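Local coordinates for protein Poly(Beta-D-mannuronate) lyase (Pseudopedobacter saltans, PDB 7O79) that probably cleaves alginate at its mannuronate-containing links, as a family 6 polysaccharide lyase built on a parallel beta-helix, at residues I299-A302 / R308-R311; N12-S17 / D22-Q27; C159-I164 / E173-W178; M349-N354 / Q372-S377; L78-G83 / G88-F93. One frame throughout, in Å; residues are numbered along the deposited sequence.

Interaction 1 of 5, residues I299-A302 / R308-R311; sequences ILRA and RVPR
I299 meets V309 through both backbone and side chain. Its O accepts a hydrogen bond from V309 N at 2.9 Å, with an N-H...O angle of 157°. The donor stands nearly in line with the carbonyl. A water joins the same two residues: it accepts from I299 N and donates to V309 O. The side chain of I299 divides its branches between two partners. CG2 lies anti to the backbone N (chi1 of CG1 -54°) and packs on V309 CG2 at 3.7 Å. The other branch, CG1, touches R311 CG at 3.6 Å. From there CD1 sits over the centre of one face of the R311 guanidinium, 3.9 Å from its CZ. NH1 and NH2 of that group are held outside the contact, by a salt bridge to E286 and a hydrogen bond to E297 O. The two short strands, 299-300 and 308-309, form a weakly bonded antiparallel beta hairpin in a surface loop of the beta-helix. L300 and R308 are a non-hydrogen-bonded pair with CA atoms 4.2 Å apart, and their side chains diverge. R308 NE reaches I288 O instead. R301 then turns back over V309. Its CB touches V309 CG1 at 3.7 Å. The chain bends at chi2 and chi3, which folds the guanidinium back until V309 CG2 lies over one face, toward the rim. R301 NE makes a weak bond to L300 O at 3.1 Å, and NH1 is hydrogen-bonded to S183 OG.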
# COMPACT_ATOMS: atom_id res chain seq x y z
N ILE A 299 -0.95 -5.99 24.09
CA ILE A 299 -0.75 -6.83 22.92
C ILE A 299 0.54 -7.61 23.16
O ILE A 299 1.61 -7.02 23.25
CB ILE A 299 -0.66 -6.01 21.62
CG1 ILE A 299 -1.88 -5.09 21.45
CG2 ILE A 299 -0.46 -6.93 20.43
CD1 ILE A 299 -3.23 -5.80 21.31
N LEU A 300 0.42 -8.93 23.30
CA LEU A 300 1.56 -9.78 23.63
C LEU A 300 2.41 -10.06 22.41
O LEU A 300 1.90 -10.19 21.30
CB LEU A 300 1.06 -11.10 24.23
CG LEU A 300 0.22 -11.03 25.51
CD1 LEU A 300 -0.12 -12.45 26.03
CD2 LEU A 300 0.96 -10.21 26.58
N ARG A 301 3.73 -10.14 22.62
CA ARG A 301 4.68 -10.50 21.56
C ARG A 301 5.95 -11.01 22.22
O ARG A 301 6.62 -10.27 22.95
CB ARG A 301 4.96 -9.29 20.66
CG ARG A 301 5.57 -9.63 19.29
CD ARG A 301 4.62 -10.44 18.39
NE ARG A 301 3.21 -10.04 18.51
CZ ARG A 301 2.66 -9.00 17.88
NH1 ARG A 301 3.38 -8.22 17.06
NH2 ARG A 301 1.37 -8.74 18.06
N ALA A 302 6.30 -12.27 21.96
CA ALA A 302 7.54 -12.82 22.49
C ALA A 302 8.74 -12.23 21.76
O ALA A 302 8.64 -11.78 20.61
CB ALA A 302 7.55 -14.34 22.34
N ARG A 308 5.63 -7.42 24.99
CA ARG A 308 4.42 -6.81 24.45
C ARG A 308 4.81 -5.71 23.47
O ARG A 308 5.96 -5.26 23.45
CB ARG A 308 3.54 -6.26 25.58
CG ARG A 308 4.23 -5.27 26.49
CD ARG A 308 3.28 -4.78 27.57
NE ARG A 308 3.94 -3.97 28.60
CZ ARG A 308 4.32 -4.44 29.78
NH1 ARG A 308 4.13 -5.72 30.08
NH2 ARG A 308 4.92 -3.64 30.66
N VAL A 309 3.85 -5.29 22.63
CA VAL A 309 4.06 -4.21 21.68
C VAL A 309 2.91 -3.20 21.81
O VAL A 309 1.86 -3.53 22.37
CB VAL A 309 4.17 -4.73 20.22
CG1 VAL A 309 5.37 -5.66 20.07
CG2 VAL A 309 2.87 -5.43 19.80
N PRO A 310 3.10 -1.98 21.33
CA PRO A 310 1.98 -1.03 21.36
C PRO A 310 0.99 -1.34 20.27
O PRO A 310 1.34 -1.88 19.21
CB PRO A 310 2.65 0.34 21.14
CG PRO A 310 4.04 0.10 20.78
CD PRO A 310 4.35 -1.36 20.85
N ARG A 311 -0.28 -1.00 20.55
CA ARG A 311 -1.31 -1.04 19.52
C ARG A 311 -0.97 -0.11 18.36
O ARG A 311 -1.19 -0.45 17.19
CB ARG A 311 -2.66 -0.66 20.13
CG ARG A 311 -3.35 -1.82 20.90
CD ARG A 311 -4.44 -1.27 21.82
NE ARG A 311 -5.21 -2.38 22.39
CZ ARG A 311 -4.91 -3.00 23.52
NH1 ARG A 311 -3.86 -2.60 24.24
NH2 ARG A 311 -5.66 -4.01 23.95
O HOH W 1 -0.23 -3.02 24.23

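Interaction 2 of 5, residues N12-S17 / D22-Q27; sequences NKAIGS and DAILMQ
I24 packs against A14 and I15, joining strand 23-26 to helix 8-17. The helix lies between strands 3-5 and 23-26, which run parallel, so the three form a beta-alpha-beta unit at the N-terminal end of the beta-helix. The contact is buried, and no hydrogen bond crosses it; the side chains that meet are all aliphatic. The CB of I24 points toward the helix and splits into two branches. CG2 stands anti to the backbone N, with CG1 at a chi1 of -53°. The CG2 branch meets the methyl of A14: I24 CG2 and A14 CB are 3.7 Å apart. The other branch leaves through CG1, which is 4.1 Å from the same A14 CB. The methyl is therefore touched by both arms of the isoleucine. At the tip, CD1 goes on past A14 CB to the helix backbone. It lies 3.7 Å from A14 O and 3.9 Å from I15 N. The CB of I15 points away from the strand, so the helix offers I24 mainly a small methyl and its own main chain. The CA atoms of A14 and I24 are 6.7 Å apart. A14 also touches I3 and V5 of strand 3-5. I24 touches L11 of the helix and, beyond the unit, L50 of the adjacent strand 48-52. I24 CD1 also comes within 4.2 Å of I15 CG1.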
# COMPACT_ATOMS: atom_id res chain seq x y z
N ASN A 12 3.45 -27.36 -19.39
CA ASN A 12 4.26 -27.95 -18.33
C ASN A 12 5.51 -28.62 -18.89
O ASN A 12 6.57 -28.60 -18.25
CB ASN A 12 3.43 -28.93 -17.50
CG ASN A 12 2.29 -28.23 -16.74
OD1 ASN A 12 2.38 -27.04 -16.44
ND2 ASN A 12 1.23 -28.97 -16.45
N LYS A 13 5.43 -29.20 -20.10
CA LYS A 13 6.62 -29.76 -20.74
C LYS A 13 7.63 -28.66 -21.04
O LYS A 13 8.83 -28.82 -20.78
CB LYS A 13 6.24 -30.50 -22.03
CG LYS A 13 5.48 -31.81 -21.81
CD LYS A 13 5.78 -32.83 -22.91
N ALA A 14 7.17 -27.54 -21.61
CA ALA A 14 8.06 -26.42 -21.89
C ALA A 14 8.69 -25.87 -20.61
O ALA A 14 9.87 -25.53 -20.60
CB ALA A 14 7.30 -25.32 -22.62
N ILE A 15 7.91 -25.80 -19.52
CA ILE A 15 8.46 -25.30 -18.27
C ILE A 15 9.60 -26.19 -17.81
O ILE A 15 10.66 -25.70 -17.39
CB ILE A 15 7.35 -25.17 -17.20
CG1 ILE A 15 6.50 -23.93 -17.48
CG2 ILE A 15 7.95 -25.03 -15.82
CD1 ILE A 15 5.11 -23.93 -16.82
N GLY A 16 9.44 -27.51 -17.95
CA GLY A 16 10.49 -28.42 -17.52
C GLY A 16 11.69 -28.50 -18.44
O GLY A 16 12.79 -28.84 -18.01
N SER A 17 11.50 -28.19 -19.72
CA SER A 17 12.57 -28.37 -20.70
C SER A 17 13.24 -27.07 -21.12
O SER A 17 14.29 -27.12 -21.77
CB SER A 17 12.04 -29.11 -21.93
OG SER A 17 11.42 -28.19 -22.82
N ASP A 22 15.49 -18.98 -22.84
CA ASP A 22 14.37 -19.39 -23.66
C ASP A 22 13.13 -18.52 -23.40
O ASP A 22 13.02 -17.84 -22.38
CB ASP A 22 14.00 -20.84 -23.40
CG ASP A 22 14.86 -21.82 -24.18
OD1 ASP A 22 15.71 -21.37 -24.98
OD2 ASP A 22 14.66 -23.05 -23.99
N ALA A 23 12.18 -18.59 -24.34
CA ALA A 23 10.86 -18.00 -24.18
C ALA A 23 9.79 -19.03 -24.53
O ALA A 23 9.92 -19.77 -25.51
CB ALA A 23 10.69 -16.75 -25.05
N ILE A 24 8.76 -19.09 -23.69
CA ILE A 24 7.62 -19.99 -23.86
C ILE A 24 6.43 -19.12 -24.26
O ILE A 24 6.06 -18.20 -23.53
CB ILE A 24 7.34 -20.78 -22.57
CG1 ILE A 24 8.62 -21.48 -22.10
CG2 ILE A 24 6.21 -21.80 -22.77
CD1 ILE A 24 8.54 -22.08 -20.68
N LEU A 25 5.87 -19.40 -25.44
CA LEU A 25 4.87 -18.55 -26.08
C LEU A 25 3.54 -19.28 -26.12
O LEU A 25 3.43 -20.32 -26.78
CB LEU A 25 5.31 -18.17 -27.50
CG LEU A 25 6.70 -17.59 -27.79
CD1 LEU A 25 6.79 -17.11 -29.23
CD2 LEU A 25 7.07 -16.46 -26.85
N MET A 26 2.53 -18.74 -25.43
CA MET A 26 1.22 -19.38 -25.37
C MET A 26 0.33 -18.94 -26.53
O MET A 26 0.26 -17.76 -26.89
CB MET A 26 0.51 -19.08 -24.04
CG MET A 26 1.22 -19.63 -22.81
SD MET A 26 0.75 -18.84 -21.25
CE MET A 26 -0.63 -19.87 -20.74
N GLN A 27 -0.38 -19.92 -27.11
CA GLN A 27 -1.27 -19.62 -28.23
C GLN A 27 -2.53 -18.90 -27.75
O GLN A 27 -2.98 -19.09 -26.61
CB GLN A 27 -1.64 -20.91 -28.96
CG GLN A 27 -0.48 -21.55 -29.69
CD GLN A 27 -0.21 -20.90 -31.03
OE1 GLN A 27 -1.12 -20.36 -31.67
NE2 GLN A 27 1.04 -20.96 -31.48

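Interaction 3 of 5, residues C159-I164 / E173-W178; sequences CYFKDI and EIFRIW
F161 and F175 meet as an offset edge-to-face pair. The edge of F175 turns toward the face of F161. The ring planes stand at 70° and the centroids are 5.2 Å apart. The closest atoms are F161 CZ and F175 CZ, at 3.4 Å. The two side chains cross at about a right angle. F175 CG is anti to its own carbonyl carbon (chi1 -75°), and this brings the far end of the ring to F161.

I174 runs past F161 in the opposite direction. Its CG2 makes an off-centre CH-pi contact, 4.3 Å from the centroid of the F161 ring and 29° off the normal. The other branch of I174 serves a different partner. Its CD1 touches I164 CG2 at 3.9 Å, and the two isoleucines meet obliquely. I174 thus bridges F161 and I164.

All four residues are buried, and no hydrogen bond crosses between the segments. The contact lies in the interior of the parallel beta-helix, between strand 155-162 on one wall and strand 175-177 on another. F161 also meets F134 and F200, from strands 128-135 and 194-201, with ring planes nearly parallel. I174 and F175 both touch F200 as well.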
# COMPACT_ATOMS: atom_id res chain seq x y z
N CYS A 159 1.41 0.38 -12.36
CA CYS A 159 0.23 -0.45 -12.44
C CYS A 159 -1.03 0.40 -12.29
O CYS A 159 -1.00 1.58 -11.91
CB CYS A 159 0.28 -1.56 -11.39
SG CYS A 159 1.55 -2.81 -11.77
N TYR A 160 -2.16 -0.23 -12.59
CA TYR A 160 -3.45 0.44 -12.63
C TYR A 160 -4.43 -0.37 -11.79
O TYR A 160 -4.67 -1.55 -12.08
CB TYR A 160 -3.91 0.57 -14.08
CG TYR A 160 -5.16 1.39 -14.32
CD1 TYR A 160 -5.55 2.39 -13.43
CD2 TYR A 160 -5.94 1.18 -15.46
CE1 TYR A 160 -6.68 3.15 -13.67
CE2 TYR A 160 -7.08 1.93 -15.70
CZ TYR A 160 -7.44 2.91 -14.81
OH TYR A 160 -8.57 3.65 -15.05
N PHE A 161 -5.00 0.26 -10.75
CA PHE A 161 -5.97 -0.40 -9.87
C PHE A 161 -7.29 0.37 -9.95
O PHE A 161 -7.38 1.51 -9.50
CB PHE A 161 -5.46 -0.47 -8.43
CG PHE A 161 -4.06 -1.04 -8.30
CD1 PHE A 161 -2.95 -0.23 -8.46
CD2 PHE A 161 -3.88 -2.40 -8.04
CE1 PHE A 161 -1.66 -0.75 -8.35
CE2 PHE A 161 -2.60 -2.93 -7.93
CZ PHE A 161 -1.48 -2.10 -8.09
N LYS A 162 -8.31 -0.28 -10.51
CA LYS A 162 -9.51 0.41 -10.94
C LYS A 162 -10.76 -0.31 -10.44
O LYS A 162 -10.86 -1.54 -10.56
CB LYS A 162 -9.56 0.48 -12.47
CG LYS A 162 -10.83 1.13 -13.00
CD LYS A 162 -10.85 1.12 -14.51
CE LYS A 162 -11.68 2.28 -15.07
NZ LYS A 162 -11.89 2.14 -16.54
N ASP A 163 -11.72 0.47 -9.94
CA ASP A 163 -13.06 -0.02 -9.60
C ASP A 163 -12.99 -1.25 -8.70
O ASP A 163 -13.42 -2.35 -9.05
CB ASP A 163 -13.90 -0.34 -10.84
CG ASP A 163 -14.08 0.85 -11.77
OD1 ASP A 163 -14.15 2.00 -11.29
OD2 ASP A 163 -14.19 0.62 -12.98
N ILE A 164 -12.41 -1.05 -7.52
CA ILE A 164 -12.39 -2.11 -6.52
C ILE A 164 -13.61 -1.81 -5.66
O ILE A 164 -13.59 -0.85 -4.87
CB ILE A 164 -11.08 -2.11 -5.72
CG1 ILE A 164 -9.86 -2.11 -6.67
CG2 ILE A 164 -11.05 -3.30 -4.75
CD1 ILE A 164 -9.80 -3.25 -7.67
N GLU A 173 -7.67 -4.17 1.73
CA GLU A 173 -6.73 -3.15 1.29
C GLU A 173 -6.35 -3.38 -0.17
O GLU A 173 -6.52 -4.48 -0.72
CB GLU A 173 -5.46 -3.18 2.15
CG GLU A 173 -5.70 -3.02 3.65
CD GLU A 173 -5.95 -4.33 4.38
OE1 GLU A 173 -5.78 -4.35 5.62
OE2 GLU A 173 -6.31 -5.33 3.72
N ILE A 174 -5.83 -2.34 -0.81
CA ILE A 174 -5.23 -2.58 -2.12
C ILE A 174 -3.82 -3.15 -1.96
O ILE A 174 -3.43 -4.08 -2.68
CB ILE A 174 -5.24 -1.31 -2.98
CG1 ILE A 174 -6.66 -0.72 -3.06
CG2 ILE A 174 -4.73 -1.63 -4.39
CD1 ILE A 174 -7.77 -1.77 -3.36
N PHE A 175 -3.05 -2.62 -0.99
CA PHE A 175 -1.72 -3.10 -0.64
C PHE A 175 -1.66 -3.31 0.87
O PHE A 175 -2.05 -2.41 1.62
CB PHE A 175 -0.64 -2.07 -1.03
CG PHE A 175 -0.32 -2.00 -2.50
CD1 PHE A 175 -1.07 -1.20 -3.36
CD2 PHE A 175 0.79 -2.66 -3.02
CE1 PHE A 175 -0.75 -1.11 -4.73
CE2 PHE A 175 1.14 -2.57 -4.38
CZ PHE A 175 0.36 -1.78 -5.23
N ARG A 176 -1.16 -4.46 1.31
CA ARG A 176 -0.84 -4.69 2.72
C ARG A 176 0.59 -5.23 2.80
O ARG A 176 0.86 -6.32 2.30
CB ARG A 176 -1.85 -5.63 3.39
CG ARG A 176 -1.54 -5.90 4.87
CD ARG A 176 -2.57 -6.82 5.57
NE ARG A 176 -2.53 -8.19 5.07
CZ ARG A 176 -3.55 -9.05 5.16
NH1 ARG A 176 -4.68 -8.69 5.76
NH2 ARG A 176 -3.42 -10.27 4.67
N ILE A 177 1.49 -4.47 3.42
CA ILE A 177 2.93 -4.76 3.41
C ILE A 177 3.37 -5.22 4.79
O ILE A 177 3.69 -4.40 5.67
CB ILE A 177 3.77 -3.56 2.94
CG1 ILE A 177 3.13 -2.89 1.73
CG2 ILE A 177 5.23 -4.01 2.70
CD1 ILE A 177 3.01 -3.82 0.53
N TRP A 178 3.48 -6.53 4.97
CA TRP A 178 4.10 -7.08 6.16
C TRP A 178 5.61 -7.15 5.97
O TRP A 178 6.13 -6.94 4.86
CB TRP A 178 3.57 -8.49 6.44
CG TRP A 178 2.13 -8.57 6.90
CD1 TRP A 178 1.44 -7.66 7.65
CD2 TRP A 178 1.23 -9.65 6.64
NE1 TRP A 178 0.14 -8.10 7.87
CE2 TRP A 178 -0.00 -9.33 7.26
CE3 TRP A 178 1.35 -10.87 5.95
CZ2 TRP A 178 -1.11 -10.18 7.20
CZ3 TRP A 178 0.24 -11.71 5.89
CH2 TRP A 178 -0.97 -11.36 6.52

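Interaction 4 of 5, residues M349-N354 / Q372-S377; sequences MLLPEN and QATSPS
The contact ties together two loops near the C-terminal end of the beta-helix. One, at 349-354, precedes strand 356-364; the other leaves strand 371-373. L351 is the centre of it. Its CB points toward 374-376, and its two methyls meet different parts of that chain. CD1 touches P376 CG at 3.7 Å and lies 3.9 Å from P376 CD, so it rests on the CG-CD side of the proline ring. The same methyl is 3.7 Å from T374 O. CD2 lies beside T374, 4.0 Å from its O and 4.1 Å from its CB and CG2. L351 has CG anti to the carbonyl carbon (chi1 -64°) and a chi2 of 177° that sets CD1 anti to CA, reaching out to P376. Its side chain crosses those of T374 and P376 at about a right angle. T374 turns its CG2 methyl to the leucine, while its hydroxyl OG1 is hydrogen-bonded to G336 O. The backbone of L351 is also held: L351 O is hydrogen-bonded to H314 NE2. With an alanine here, both methyls would be gone, and P376 and the T374 methyl would probably lose their main apolar partner across the two loops. No hydrogen bond links the two segments, and 130 Å² is buried between them. The contact therefore depends on shape and on apolar surface, while L351 O and T374 OG1 are hydrogen-bonded to H314 and G336, outside the two segments.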
# COMPACT_ATOMS: atom_id res chain seq x y z
N MET A 349 -2.45 7.12 24.34
CA MET A 349 -2.30 8.47 24.86
C MET A 349 -0.95 9.15 24.60
O MET A 349 -0.71 10.23 25.14
CB MET A 349 -2.65 8.44 26.35
CG MET A 349 -1.79 7.39 27.09
SD MET A 349 -0.13 7.57 27.48
CE MET A 349 -0.12 8.86 28.72
N LEU A 350 -0.12 8.62 23.71
CA LEU A 350 1.16 9.24 23.39
C LEU A 350 0.95 10.24 22.26
O LEU A 350 0.75 9.85 21.10
CB LEU A 350 2.20 8.17 23.03
CG LEU A 350 2.56 7.22 24.19
CD1 LEU A 350 3.52 6.15 23.72
CD2 LEU A 350 3.14 7.97 25.40
N LEU A 351 0.99 11.52 22.59
CA LEU A 351 0.86 12.56 21.59
C LEU A 351 2.12 12.61 20.72
O LEU A 351 3.23 12.39 21.21
CB LEU A 351 0.65 13.91 22.28
CG LEU A 351 -0.65 13.99 23.07
CD1 LEU A 351 -0.75 15.33 23.78
CD2 LEU A 351 -1.84 13.79 22.12
N PRO A 352 1.98 12.93 19.43
CA PRO A 352 3.16 13.03 18.57
C PRO A 352 4.14 14.06 19.13
O PRO A 352 3.73 15.06 19.72
CB PRO A 352 2.59 13.46 17.21
CG PRO A 352 1.12 13.00 17.27
CD PRO A 352 0.74 13.26 18.69
N GLU A 353 5.44 13.77 19.00
CA GLU A 353 6.46 14.60 19.61
C GLU A 353 7.70 14.61 18.73
O GLU A 353 7.98 13.66 18.01
CB GLU A 353 6.84 14.10 21.02
CG GLU A 353 7.56 12.75 21.00
CD GLU A 353 8.10 12.29 22.35
OE1 GLU A 353 7.85 12.94 23.39
OE2 GLU A 353 8.78 11.23 22.36
N ASN A 354 8.43 15.72 18.79
CA ASN A 354 9.69 15.89 18.06
C ASN A 354 9.56 15.63 16.56
O ASN A 354 10.49 15.12 15.93
CB ASN A 354 10.79 14.99 18.64
CG ASN A 354 12.18 15.49 18.31
OD1 ASN A 354 12.42 16.68 18.33
ND2 ASN A 354 13.09 14.59 17.98
N GLN A 372 -4.83 20.86 13.71
CA GLN A 372 -5.60 20.47 14.88
C GLN A 372 -4.67 19.61 15.73
O GLN A 372 -4.29 18.52 15.30
CB GLN A 372 -6.83 19.69 14.44
CG GLN A 372 -7.59 19.01 15.54
CD GLN A 372 -8.79 18.28 14.99
OE1 GLN A 372 -9.60 18.86 14.25
NE2 GLN A 372 -8.90 17.00 15.31
N ALA A 373 -4.30 20.10 16.91
CA ALA A 373 -3.40 19.37 17.80
C ALA A 373 -4.16 18.96 19.06
O ALA A 373 -4.65 19.82 19.80
CB ALA A 373 -2.17 20.20 18.15
N THR A 374 -4.25 17.66 19.31
CA THR A 374 -4.92 17.20 20.51
C THR A 374 -4.17 17.68 21.75
O THR A 374 -2.94 17.59 21.82
CB THR A 374 -5.05 15.68 20.50
OG1 THR A 374 -5.88 15.29 19.40
CG2 THR A 374 -5.70 15.19 21.77
N SER A 375 -4.91 18.24 22.71
CA SER A 375 -4.21 18.64 23.91
C SER A 375 -4.35 17.57 24.99
O SER A 375 -5.34 16.83 25.01
CB SER A 375 -4.74 19.99 24.41
OG SER A 375 -5.97 19.82 25.08
N PRO A 376 -3.36 17.44 25.87
CA PRO A 376 -3.40 16.36 26.86
C PRO A 376 -4.67 16.41 27.69
O PRO A 376 -5.19 17.48 28.00
CB PRO A 376 -2.15 16.61 27.71
CG PRO A 376 -1.23 17.36 26.80
CD PRO A 376 -2.11 18.22 25.96
N SER A 377 -5.17 15.23 28.02
CA SER A 377 -6.19 15.09 29.05
C SER A 377 -5.70 15.68 30.37
O SER A 377 -4.50 15.79 30.63
CB SER A 377 -6.53 13.61 29.23
OG SER A 377 -7.18 13.40 30.46

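Interaction 5 of 5, residues L78-G83 / G88-F93; sequences LLFKDG and GSVIQF
The backbones of F80 and V90 stay well apart, with CA atoms 8.3 Å from each other, and the chain turns corners at 82 and at 90-91 in going from one wall of the beta-helix to the next. Side chains fill the gap. V90 CG1 lies over one face of the F80 ring, offset toward the rim. This is a CH-pi contact, 4.0 Å from the ring centroid and 23° off the normal. The nearest ring atom is F80 CD2, at 3.7 Å. V90 CG1 is anti to its own backbone N (chi1 173°), which turns this methyl onto the ring. The two side chains slide past each other in opposite directions. I91 crosses F80 obliquely, and its CD1 reaches F80 CE1 at 4.1 Å. At the corner S89 OG donates a 2.7 Å hydrogen bond to I91 O, from above the carbonyl plane. Around the contact F80 also packs on L60, and V90 on W119 and F108. An alanine in place of F80 would remove the ring and is likely to open a gap next to V90 CG1 and I91 CD1. All three touching residues are buried, and no polar bond crosses the segments, so this join within the core rests on dispersion and close fit.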
# COMPACT_ATOMS: atom_id res chain seq x y z
N LEU A 78 -0.43 -11.77 -19.96
CA LEU A 78 -1.55 -12.65 -19.65
C LEU A 78 -2.80 -11.86 -19.22
O LEU A 78 -2.75 -10.68 -18.88
CB LEU A 78 -1.17 -13.64 -18.55
CG LEU A 78 0.06 -14.50 -18.83
CD1 LEU A 78 0.20 -15.60 -17.77
CD2 LEU A 78 -0.04 -15.08 -20.24
N LEU A 79 -3.95 -12.54 -19.28
CA LEU A 79 -5.21 -12.01 -18.76
C LEU A 79 -5.87 -13.10 -17.93
O LEU A 79 -6.03 -14.23 -18.40
CB LEU A 79 -6.14 -11.55 -19.89
CG LEU A 79 -7.63 -11.29 -19.55
CD1 LEU A 79 -7.84 -10.08 -18.63
CD2 LEU A 79 -8.44 -11.10 -20.82
N PHE A 80 -6.20 -12.77 -16.68
CA PHE A 80 -6.97 -13.64 -15.80
C PHE A 80 -8.39 -13.10 -15.73
O PHE A 80 -8.61 -11.97 -15.27
CB PHE A 80 -6.35 -13.72 -14.41
CG PHE A 80 -5.06 -14.47 -14.36
CD1 PHE A 80 -3.88 -13.85 -14.74
CD2 PHE A 80 -5.02 -15.78 -13.96
CE1 PHE A 80 -2.67 -14.53 -14.71
CE2 PHE A 80 -3.81 -16.48 -13.92
CZ PHE A 80 -2.64 -15.84 -14.29
N LYS A 81 -9.35 -13.89 -16.21
CA LYS A 81 -10.71 -13.41 -16.40
C LYS A 81 -11.62 -14.62 -16.56
O LYS A 81 -11.17 -15.69 -16.97
CB LYS A 81 -10.78 -12.47 -17.61
CG LYS A 81 -12.15 -11.85 -17.92
CD LYS A 81 -12.01 -10.87 -19.09
CE LYS A 81 -13.34 -10.33 -19.59
NZ LYS A 81 -14.06 -9.47 -18.61
N ASP A 82 -12.88 -14.45 -16.19
CA ASP A 82 -13.86 -15.55 -16.23
C ASP A 82 -13.41 -16.72 -15.37
O ASP A 82 -13.50 -17.88 -15.77
CB ASP A 82 -14.13 -16.00 -17.67
CG ASP A 82 -14.67 -14.88 -18.53
OD1 ASP A 82 -15.14 -13.87 -17.95
OD2 ASP A 82 -14.65 -15.00 -19.78
N GLY A 83 -12.92 -16.42 -14.17
CA GLY A 83 -12.38 -17.45 -13.31
C GLY A 83 -12.37 -16.97 -11.89
O GLY A 83 -12.72 -15.83 -11.59
N GLY A 88 -5.74 -18.76 -1.39
CA GLY A 88 -4.38 -18.52 -1.86
C GLY A 88 -4.22 -17.16 -2.51
O GLY A 88 -4.53 -16.14 -1.90
N SER A 89 -3.71 -17.15 -3.74
CA SER A 89 -3.49 -15.92 -4.50
C SER A 89 -3.53 -16.25 -5.98
O SER A 89 -3.12 -17.34 -6.40
CB SER A 89 -2.16 -15.25 -4.14
OG SER A 89 -1.96 -14.07 -4.92
N VAL A 90 -4.03 -15.32 -6.79
CA VAL A 90 -4.05 -15.56 -8.23
C VAL A 90 -2.63 -15.65 -8.77
O VAL A 90 -2.28 -16.55 -9.54
CB VAL A 90 -4.87 -14.48 -8.95
CG1 VAL A 90 -4.75 -14.63 -10.44
CG2 VAL A 90 -6.33 -14.55 -8.51
N ILE A 91 -1.78 -14.71 -8.38
CA ILE A 91 -0.39 -14.67 -8.80
C ILE A 91 0.48 -14.69 -7.55
O ILE A 91 0.18 -13.98 -6.57
CB ILE A 91 -0.10 -13.42 -9.65
CG1 ILE A 91 -0.78 -13.55 -11.01
CG2 ILE A 91 1.41 -13.24 -9.84
CD1 ILE A 91 -0.98 -12.26 -11.72
N GLN A 92 1.55 -15.47 -7.56
CA GLN A 92 2.38 -15.58 -6.37
C GLN A 92 3.86 -15.59 -6.72
O GLN A 92 4.31 -16.38 -7.55
CB GLN A 92 2.00 -16.82 -5.56
CG GLN A 92 2.63 -16.84 -4.17
CD GLN A 92 1.87 -17.72 -3.18
OE1 GLN A 92 0.65 -17.89 -3.28
NE2 GLN A 92 2.60 -18.29 -2.23
N PHE A 93 4.62 -14.68 -6.08
CA PHE A 93 6.08 -14.60 -6.23
C PHE A 93 6.70 -15.40 -5.09
O PHE A 93 6.80 -14.90 -3.97
CB PHE A 93 6.57 -13.16 -6.20
CG PHE A 93 6.17 -12.31 -7.40
CD1 PHE A 93 4.93 -11.68 -7.45
CD2 PHE A 93 7.05 -12.13 -8.47
CE1 PHE A 93 4.56 -10.90 -8.54
CE2 PHE A 93 6.69 -11.33 -9.57
CZ PHE A 93 5.45 -10.72 -9.61

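In the fold
Interactions 2, 3 and 5 are buried, while interaction 4 is partly buried and interaction 1 lies at the surface. Interactions 3 and 5 sit inside the beta-helix, centres about 15 Å apart, and join the same two runs of parallel strands at different turns. Both rely on a phenylalanine meeting aliphatic groups, with a second aromatic ring in interaction 3. Interaction 2 adds the N-terminal helix and touches interaction 5 through M26 and L78. Interaction 4 lies towards the other end, about 59 Å from interaction 2 between centres, and reaches one of those runs through strand 371-373. Interaction 1 alone has a hydrogen bond across its segments, plus a bridging water and arginines, in its surface hairpin.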